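Local coordinates for protein prephenate dehydrogenase (Aquifex aeolicus, PDB 2G5C) that probably catalyses the NAD(+)-dependent oxidative decarboxylation of prephenate to 3-(4-hydroxyphenyl)pyruvate, the dehydrogenase step of tyrosine biosynthesis, at residues A[72-75]-A[76-79]; A[102-105]-A[106-109]; A[226-229]-A[230-233]. All coordinates share one frame; numbering follows the deposited sequence.

Contact 1 (A[72-75]-A[76-79]); sequences VRTF and REIA. With NAD (nicotinamide-adenine-dinucleotide), chain E.
Thr74 and Ile78 come side by side, one helical turn apart, through their first torsions. In Thr74, chi1 of 67° sets OG1 between the backbone N and the carbonyl carbon. In Ile78, chi1 of -60° places CG1 anti to the carbonyl carbon, and the extended chi2 carries CD1 along the threonine. Thr74 OG1 and Ile78 CD1 are 3.5 Å apart. That is a packing contact; the hydrogen bonds of the hydroxyl run to Pro71 O and Ser70 OG, just before the helix.

The two side chains also meet the adenine of the bound NAD. Thr74 CG2 lies 3.5 Å from NAD N6A, and Ile78 CD1 lies 3.5 Å from NAD N1A. Val72 lines the same cofactor further along, and its CG2 is 3.8 Å from NAD O3D. Val72 CA packs over one face of the Phe75 ring, near its rim. Thr74 OG1 sits at the edge of that ring, in its plane.

The backbone bond from Ala79 N to Phe75 O is 2.8 Å long. A water joins the first turn to the side chain of Arg76. It donates to Val72 O at 2.7 Å and accepts from Arg76 N and, at 2.9 Å, from Arg76 NH1. Arg76 NH2 forms salt bridges with Asp105 and Glu236.

This is the helix of a beta-alpha-beta unit in the Rossmann-type nucleotide-binding domain. The methyls Thr74 CG2 and Ile78 CD1 probably hold the adenine by van der Waals contact. The Arg76 guanidinium is shared between water and carboxylates, which probably balance its charge.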
# COMPACT_ATOMS: atom_id res chain seq x y z
N VAL A 72 -9.18 8.65 21.61
CA VAL A 72 -8.55 9.89 22.04
C VAL A 72 -9.58 10.98 22.35
O VAL A 72 -9.36 11.83 23.22
CB VAL A 72 -7.55 10.41 20.98
CG1 VAL A 72 -7.13 11.84 21.30
CG2 VAL A 72 -6.32 9.52 20.96
N ARG A 73 -10.70 10.97 21.63
CA ARG A 73 -11.75 11.96 21.85
C ARG A 73 -12.28 11.90 23.28
O ARG A 73 -12.85 12.87 23.77
CB ARG A 73 -12.92 11.72 20.89
CG ARG A 73 -12.73 12.26 19.48
CD ARG A 73 -12.81 13.79 19.45
NE ARG A 73 -12.84 14.30 18.07
CZ ARG A 73 -13.86 14.14 17.24
NH1 ARG A 73 -14.95 13.49 17.63
NH2 ARG A 73 -13.79 14.63 16.01
N THR A 74 -12.11 10.76 23.94
CA THR A 74 -12.61 10.59 25.31
C THR A 74 -11.61 10.92 26.41
O THR A 74 -11.98 11.01 27.58
CB THR A 74 -13.10 9.14 25.54
OG1 THR A 74 -11.99 8.24 25.49
CG2 THR A 74 -14.12 8.75 24.48
N PHE A 75 -10.35 11.09 26.04
CA PHE A 75 -9.31 11.38 27.01
C PHE A 75 -9.56 12.61 27.88
O PHE A 75 -9.49 12.52 29.11
CB PHE A 75 -7.96 11.52 26.30
CG PHE A 75 -7.38 10.22 25.80
CD1 PHE A 75 -8.20 9.11 25.58
CD2 PHE A 75 -6.02 10.11 25.53
CE1 PHE A 75 -7.67 7.91 25.11
CE2 PHE A 75 -5.48 8.92 25.05
CZ PHE A 75 -6.30 7.81 24.84
N ARG A 76 -9.87 13.74 27.26
CA ARG A 76 -10.10 14.96 28.02
C ARG A 76 -11.24 14.85 29.03
O ARG A 76 -11.09 15.29 30.18
CB ARG A 76 -10.34 16.14 27.07
CG ARG A 76 -9.10 16.52 26.25
CD ARG A 76 -9.38 17.73 25.37
NE ARG A 76 -8.20 18.17 24.61
CZ ARG A 76 -7.68 17.53 23.57
NH1 ARG A 76 -8.22 16.40 23.14
NH2 ARG A 76 -6.61 18.02 22.96
N GLU A 77 -12.36 14.27 28.62
CA GLU A 77 -13.51 14.10 29.51
C GLU A 77 -13.21 13.15 30.66
O GLU A 77 -13.58 13.42 31.81
CB GLU A 77 -14.72 13.58 28.72
CG GLU A 77 -14.43 12.32 27.93
CD GLU A 77 -15.65 11.78 27.20
OE1 GLU A 77 -16.53 11.20 27.87
OE2 GLU A 77 -15.72 11.94 25.96
N ILE A 78 -12.56 12.03 30.35
CA ILE A 78 -12.21 11.03 31.36
C ILE A 78 -11.16 11.57 32.34
O ILE A 78 -11.26 11.36 33.56
CB ILE A 78 -11.68 9.74 30.69
CG1 ILE A 78 -12.75 9.15 29.77
CG2 ILE A 78 -11.29 8.71 31.75
CD1 ILE A 78 -12.30 7.92 29.01
N ALA A 79 -10.15 12.25 31.81
CA ALA A 79 -9.08 12.80 32.64
C ALA A 79 -9.62 13.74 33.71
O ALA A 79 -9.19 13.68 34.87
CB ALA A 79 -8.06 13.54 31.76
PA NAD E . -11.30 -0.63 20.35
O1A NAD E . -10.90 -2.04 20.22
O2A NAD E . -12.52 -0.21 19.55
O5B NAD E . -11.49 -0.35 21.90
C5B NAD E . -11.89 0.91 22.34
C4B NAD E . -12.64 0.77 23.65
O4B NAD E . -13.03 2.07 23.99
C3B NAD E . -13.96 -0.04 23.51
O3B NAD E . -13.97 -1.19 24.35
C2B NAD E . -15.03 1.00 23.83
O2B NAD E . -16.22 0.50 24.43
C1B NAD E . -14.23 1.93 24.70
N9A NAD E . -14.73 3.29 24.96
C8A NAD E . -15.31 4.19 24.09
N7A NAD E . -15.61 5.31 24.77
C5A NAD E . -15.23 5.15 26.06
C6A NAD E . -15.29 5.96 27.20
N6A NAD E . -15.80 7.18 27.15
N1A NAD E . -14.79 5.48 28.41
C2A NAD E . -14.24 4.19 28.50
N3A NAD E . -14.19 3.39 27.37
C4A NAD E . -14.68 3.87 26.18
O3 NAD E . -10.08 0.38 19.95
PN NAD E . -8.51 0.04 20.02
O1N NAD E . -8.28 -0.86 21.17
O2N NAD E . -8.10 -0.48 18.69
O5D NAD E . -7.72 1.43 20.23
C5D NAD E . -7.88 2.20 21.41
C4D NAD E . -6.94 3.42 21.45
O4D NAD E . -5.63 3.04 21.06
C3D NAD E . -7.29 4.65 20.59
O3D NAD E . -7.22 5.81 21.42
C2D NAD E . -6.26 4.69 19.48
O2D NAD E . -5.93 6.02 19.08
C1D NAD E . -5.10 3.90 20.07
N1N NAD E . -4.29 3.07 19.12
C2N NAD E . -4.96 2.17 18.30
C3N NAD E . -4.24 1.38 17.39
C7N NAD E . -4.97 0.41 16.52
O7N NAD E . -4.24 -0.34 15.65
N7N NAD E . -6.29 0.25 16.55
C4N NAD E . -2.82 1.52 17.34
C5N NAD E . -2.15 2.44 18.17
C6N NAD E . -2.91 3.22 19.07
O HOH W 1 -9.84 14.24 24.23

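Contact 2 (A[102-105]-A[106-109]); sequences LVYD and LENI
Leu102 and Leu106, one turn apart, cross obliquely on the buried side of the helix. Leu102 CG is 3.9 Å from Leu106 CD1, and Leu102 CD1 approaches Leu106 CG equally closely. Leu102 has CG anti to the backbone N (chi1 172°), which leaves its branch beside the carbonyl carbon and leaning along the helix towards Leu106. Both leucines reach helix 72-85, where Leu102 packs on Val72 and Leu106 on Ala79. Leu106 also meets Phe114 of strand 114-120.

Tyr104 and Glu107 are arranged differently. They run side by side and point the same way, with the ring and carboxylate planes 69° apart. Glu107 OE1 approaches the ring obliquely and lies 3.7 Å from Tyr104 CD1. Their polar ends are held by other parts of the chain. Tyr104 OH bonds to Glu174, and Glu107 OE2 is held by Thr146 and, weakly, by Thr149.

Asn108 folds back over the preceding turn, its CG 3.1 Å from Tyr104 O. That carbonyl accepts the backbone bond from Asn108 N at 3.0 Å. The bonds from Leu106 N to Leu102 O and from Glu107 N to Val103 O follow the same i to i+4 pattern. The last one, Ile109 N to Asp105 O, is weak at 3.2 Å, as the helix nears its end.

The helix belongs to the beta-alpha-beta unit between strands 91-94 and 114-120 of the nucleotide-binding domain. The threonine hydroxyls probably offset the cost of burying the Glu107 carboxylate beside the Tyr104 ring.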
# COMPACT_ATOMS: atom_id res chain seq x y z
N LEU A 102 -2.82 17.36 22.78
CA LEU A 102 -3.45 16.46 23.73
C LEU A 102 -2.60 16.24 24.98
O LEU A 102 -3.12 16.12 26.08
CB LEU A 102 -3.72 15.10 23.08
CG LEU A 102 -4.22 14.01 24.03
CD1 LEU A 102 -5.66 14.31 24.45
CD2 LEU A 102 -4.14 12.66 23.34
N VAL A 103 -1.28 16.19 24.79
CA VAL A 103 -0.38 15.97 25.91
C VAL A 103 -0.39 17.13 26.89
O VAL A 103 -0.37 16.91 28.10
CB VAL A 103 1.06 15.72 25.43
CG1 VAL A 103 2.00 15.67 26.62
CG2 VAL A 103 1.13 14.41 24.66
N TYR A 104 -0.42 18.35 26.38
CA TYR A 104 -0.42 19.53 27.25
C TYR A 104 -1.76 19.70 27.95
O TYR A 104 -1.81 20.14 29.10
CB TYR A 104 -0.09 20.79 26.43
CG TYR A 104 1.26 20.70 25.75
CD1 TYR A 104 2.43 20.55 26.48
CD2 TYR A 104 1.35 20.74 24.36
CE1 TYR A 104 3.67 20.44 25.86
CE2 TYR A 104 2.59 20.62 23.72
CZ TYR A 104 3.74 20.47 24.47
OH TYR A 104 4.96 20.33 23.85
N ASP A 105 -2.85 19.35 27.27
CA ASP A 105 -4.16 19.46 27.88
C ASP A 105 -4.30 18.45 29.01
O ASP A 105 -4.88 18.75 30.06
CB ASP A 105 -5.28 19.25 26.85
CG ASP A 105 -5.29 20.30 25.77
OD1 ASP A 105 -4.90 21.45 26.05
OD2 ASP A 105 -5.70 19.99 24.63
N LEU A 106 -3.77 17.25 28.79
CA LEU A 106 -3.84 16.21 29.82
C LEU A 106 -2.97 16.56 31.02
O LEU A 106 -3.32 16.23 32.15
CB LEU A 106 -3.45 14.85 29.24
CG LEU A 106 -4.44 14.30 28.20
CD1 LEU A 106 -4.04 12.88 27.79
CD2 LEU A 106 -5.85 14.29 28.78
N GLU A 107 -1.84 17.22 30.77
CA GLU A 107 -0.94 17.63 31.85
C GLU A 107 -1.63 18.72 32.68
O GLU A 107 -1.50 18.75 33.89
CB GLU A 107 0.38 18.19 31.32
CG GLU A 107 1.26 17.22 30.54
CD GLU A 107 2.63 17.80 30.24
OE1 GLU A 107 2.70 18.98 29.82
OE2 GLU A 107 3.64 17.09 30.42
N ASN A 108 -2.35 19.61 32.01
CA ASN A 108 -3.04 20.70 32.70
C ASN A 108 -4.21 20.19 33.54
O ASN A 108 -4.67 20.89 34.45
CB ASN A 108 -3.56 21.74 31.71
CG ASN A 108 -2.45 22.49 31.01
OD1 ASN A 108 -1.40 22.76 31.60
ND2 ASN A 108 -2.67 22.86 29.76
N ILE A 109 -4.70 18.99 33.23
CA ILE A 109 -5.83 18.41 33.95
C ILE A 109 -5.43 17.40 35.01
O ILE A 109 -6.03 17.36 36.09
CB ILE A 109 -6.81 17.71 32.97
CG1 ILE A 109 -7.43 18.74 32.03
CG2 ILE A 109 -7.90 17.00 33.75
CD1 ILE A 109 -8.33 18.13 30.97

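Contact 3 (A[226-229]-A[230-233]); sequences DPIM and WRDI
Met229 and Trp230 make the main apolar contact. The residue at 229 is selenomethionine, and its methyl CE lies 3.7 Å from Trp230 CE2 and near NE1. The selenium is 5.4 Å from the centroid of the five-membered ring and approaches obliquely, a Met-aromatic contact. CG of Met229 is anti to the backbone N (chi1 179°), and a bend at chi3 turns CE to the indole. Ile233 CD1 packs over one face of the indole near its rim. It also lies 3.9 Å from Met229 CG.

Hydrogen bonds fix the start of the helix. Asp226, the N-cap, accepts at OD2 from Met229 N at 2.7 Å, from above its carboxylate plane. Trp230 N bonds to Asp226 O at 3.0 Å, almost straight at 173°. Helix 227-236 lies in the dimerization domain. Met229 is among the cofactor-binding residues seen in crystals of this protein, and here its side chain comes within about 4 Å of the bound NAD. The indole stacks on His188, meets Phe192 edge-to-face and packs against Leu271 of the second subunit. With an alanine in place of Trp230, Met229 CE and Ile233 CD1 would probably lose their aromatic surface, opening a gap towards helix 173-201.

Charged groups gather on another side. Arg231 NE and NH2 both bond to Asp232 OD1 in a salt bridge, though that oxygen's place is less sure. Arg73 NH1 shares it, so two arginines gather round one carboxylate. Ile228 CG2 sits over one face of the guanidinium, 4.2 Å from Arg231 NH2. Val268 of the second subunit packs against both Ile228 and Arg231.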
# COMPACT_ATOMS: atom_id res chain seq x y z
N ASP A 226 -10.77 2.41 10.63
CA ASP A 226 -12.02 2.81 11.25
C ASP A 226 -12.32 4.26 10.90
O ASP A 226 -11.61 5.17 11.32
CB ASP A 226 -11.94 2.66 12.77
CG ASP A 226 -13.10 3.31 13.48
OD1 ASP A 226 -14.26 3.08 13.07
OD2 ASP A 226 -12.86 4.06 14.46
N PRO A 227 -13.38 4.50 10.12
CA PRO A 227 -13.79 5.84 9.69
C PRO A 227 -13.87 6.86 10.82
O PRO A 227 -13.53 8.03 10.65
CB PRO A 227 -15.15 5.59 9.04
CG PRO A 227 -15.00 4.22 8.49
CD PRO A 227 -14.34 3.49 9.63
N ILE A 228 -14.34 6.41 11.98
CA ILE A 228 -14.47 7.28 13.14
C ILE A 228 -13.10 7.65 13.70
O ILE A 228 -12.83 8.82 13.97
CB ILE A 228 -15.33 6.62 14.25
CG1 ILE A 228 -16.81 6.65 13.86
CG2 ILE A 228 -15.13 7.34 15.57
CD1 ILE A 228 -17.13 5.95 12.55
N MSE A 229 -12.23 6.65 13.87
CA MSE A 229 -10.90 6.91 14.40
C MSE A 229 -10.15 7.90 13.51
O MSE A 229 -9.57 8.86 14.00
CB MSE A 229 -10.09 5.61 14.50
CG MSE A 229 -8.66 5.81 15.03
SE MSE A 229 -7.61 4.18 15.20
CE MSE A 229 -6.60 4.30 13.55
N TRP A 230 -10.18 7.66 12.20
CA TRP A 230 -9.48 8.55 11.29
C TRP A 230 -10.11 9.94 11.22
O TRP A 230 -9.42 10.93 10.98
CB TRP A 230 -9.35 7.90 9.90
CG TRP A 230 -8.26 6.86 9.94
CD1 TRP A 230 -8.41 5.51 10.05
CD2 TRP A 230 -6.86 7.13 10.07
NE1 TRP A 230 -7.18 4.91 10.25
CE2 TRP A 230 -6.21 5.88 10.26
CE3 TRP A 230 -6.08 8.29 10.04
CZ2 TRP A 230 -4.83 5.78 10.43
CZ3 TRP A 230 -4.71 8.19 10.21
CH2 TRP A 230 -4.09 6.93 10.40
N ARG A 231 -11.42 10.03 11.43
CA ARG A 231 -12.08 11.34 11.43
C ARG A 231 -11.52 12.11 12.62
O ARG A 231 -11.30 13.32 12.56
CB ARG A 231 -13.59 11.23 11.63
CG ARG A 231 -14.25 12.59 11.87
CD ARG A 231 -15.56 12.46 12.63
NE ARG A 231 -15.35 12.06 14.02
CZ ARG A 231 -16.33 11.71 14.84
NH1 ARG A 231 -17.59 11.71 14.42
NH2 ARG A 231 -16.06 11.36 16.10
N ASP A 232 -11.30 11.40 13.72
CA ASP A 232 -10.77 12.02 14.93
C ASP A 232 -9.30 12.39 14.75
O ASP A 232 -8.88 13.47 15.14
CB ASP A 232 -10.95 11.09 16.13
CG ASP A 232 -12.41 10.76 16.42
OD1 ASP A 232 -13.27 11.62 16.15
OD2 ASP A 232 -12.70 9.66 16.92
N ILE A 233 -8.53 11.49 14.15
CA ILE A 233 -7.13 11.76 13.92
C ILE A 233 -6.97 12.96 13.00
O ILE A 233 -6.17 13.85 13.28
CB ILE A 233 -6.42 10.53 13.32
CG1 ILE A 233 -6.38 9.40 14.35
CG2 ILE A 233 -5.01 10.90 12.86
CD1 ILE A 233 -5.74 8.11 13.85

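In the fold
The contacts follow one another along the chain in the order 1, 2, 3. Contacts 1 and 2 lie on helices 72-85 and 101-110, on successive beta-alpha-beta units of the nucleotide-binding domain, with centres about 10 Å apart. They touch through the Arg76-Asp105 salt bridge and through Val72 against Leu102. Contact 3 lies on helix 227-236, in the dimerization domain. It lies about 15 Å from contact 1, centre to centre, and meets it through Arg73, which reaches Asp232 and Arg231. Contacts 2 and 3 do not touch, and their nearest atoms are about 10 Å apart. Contact 1 therefore touches both others, and its helix, which lines the NAD, bridges helix 101-110 and the dimerization domain.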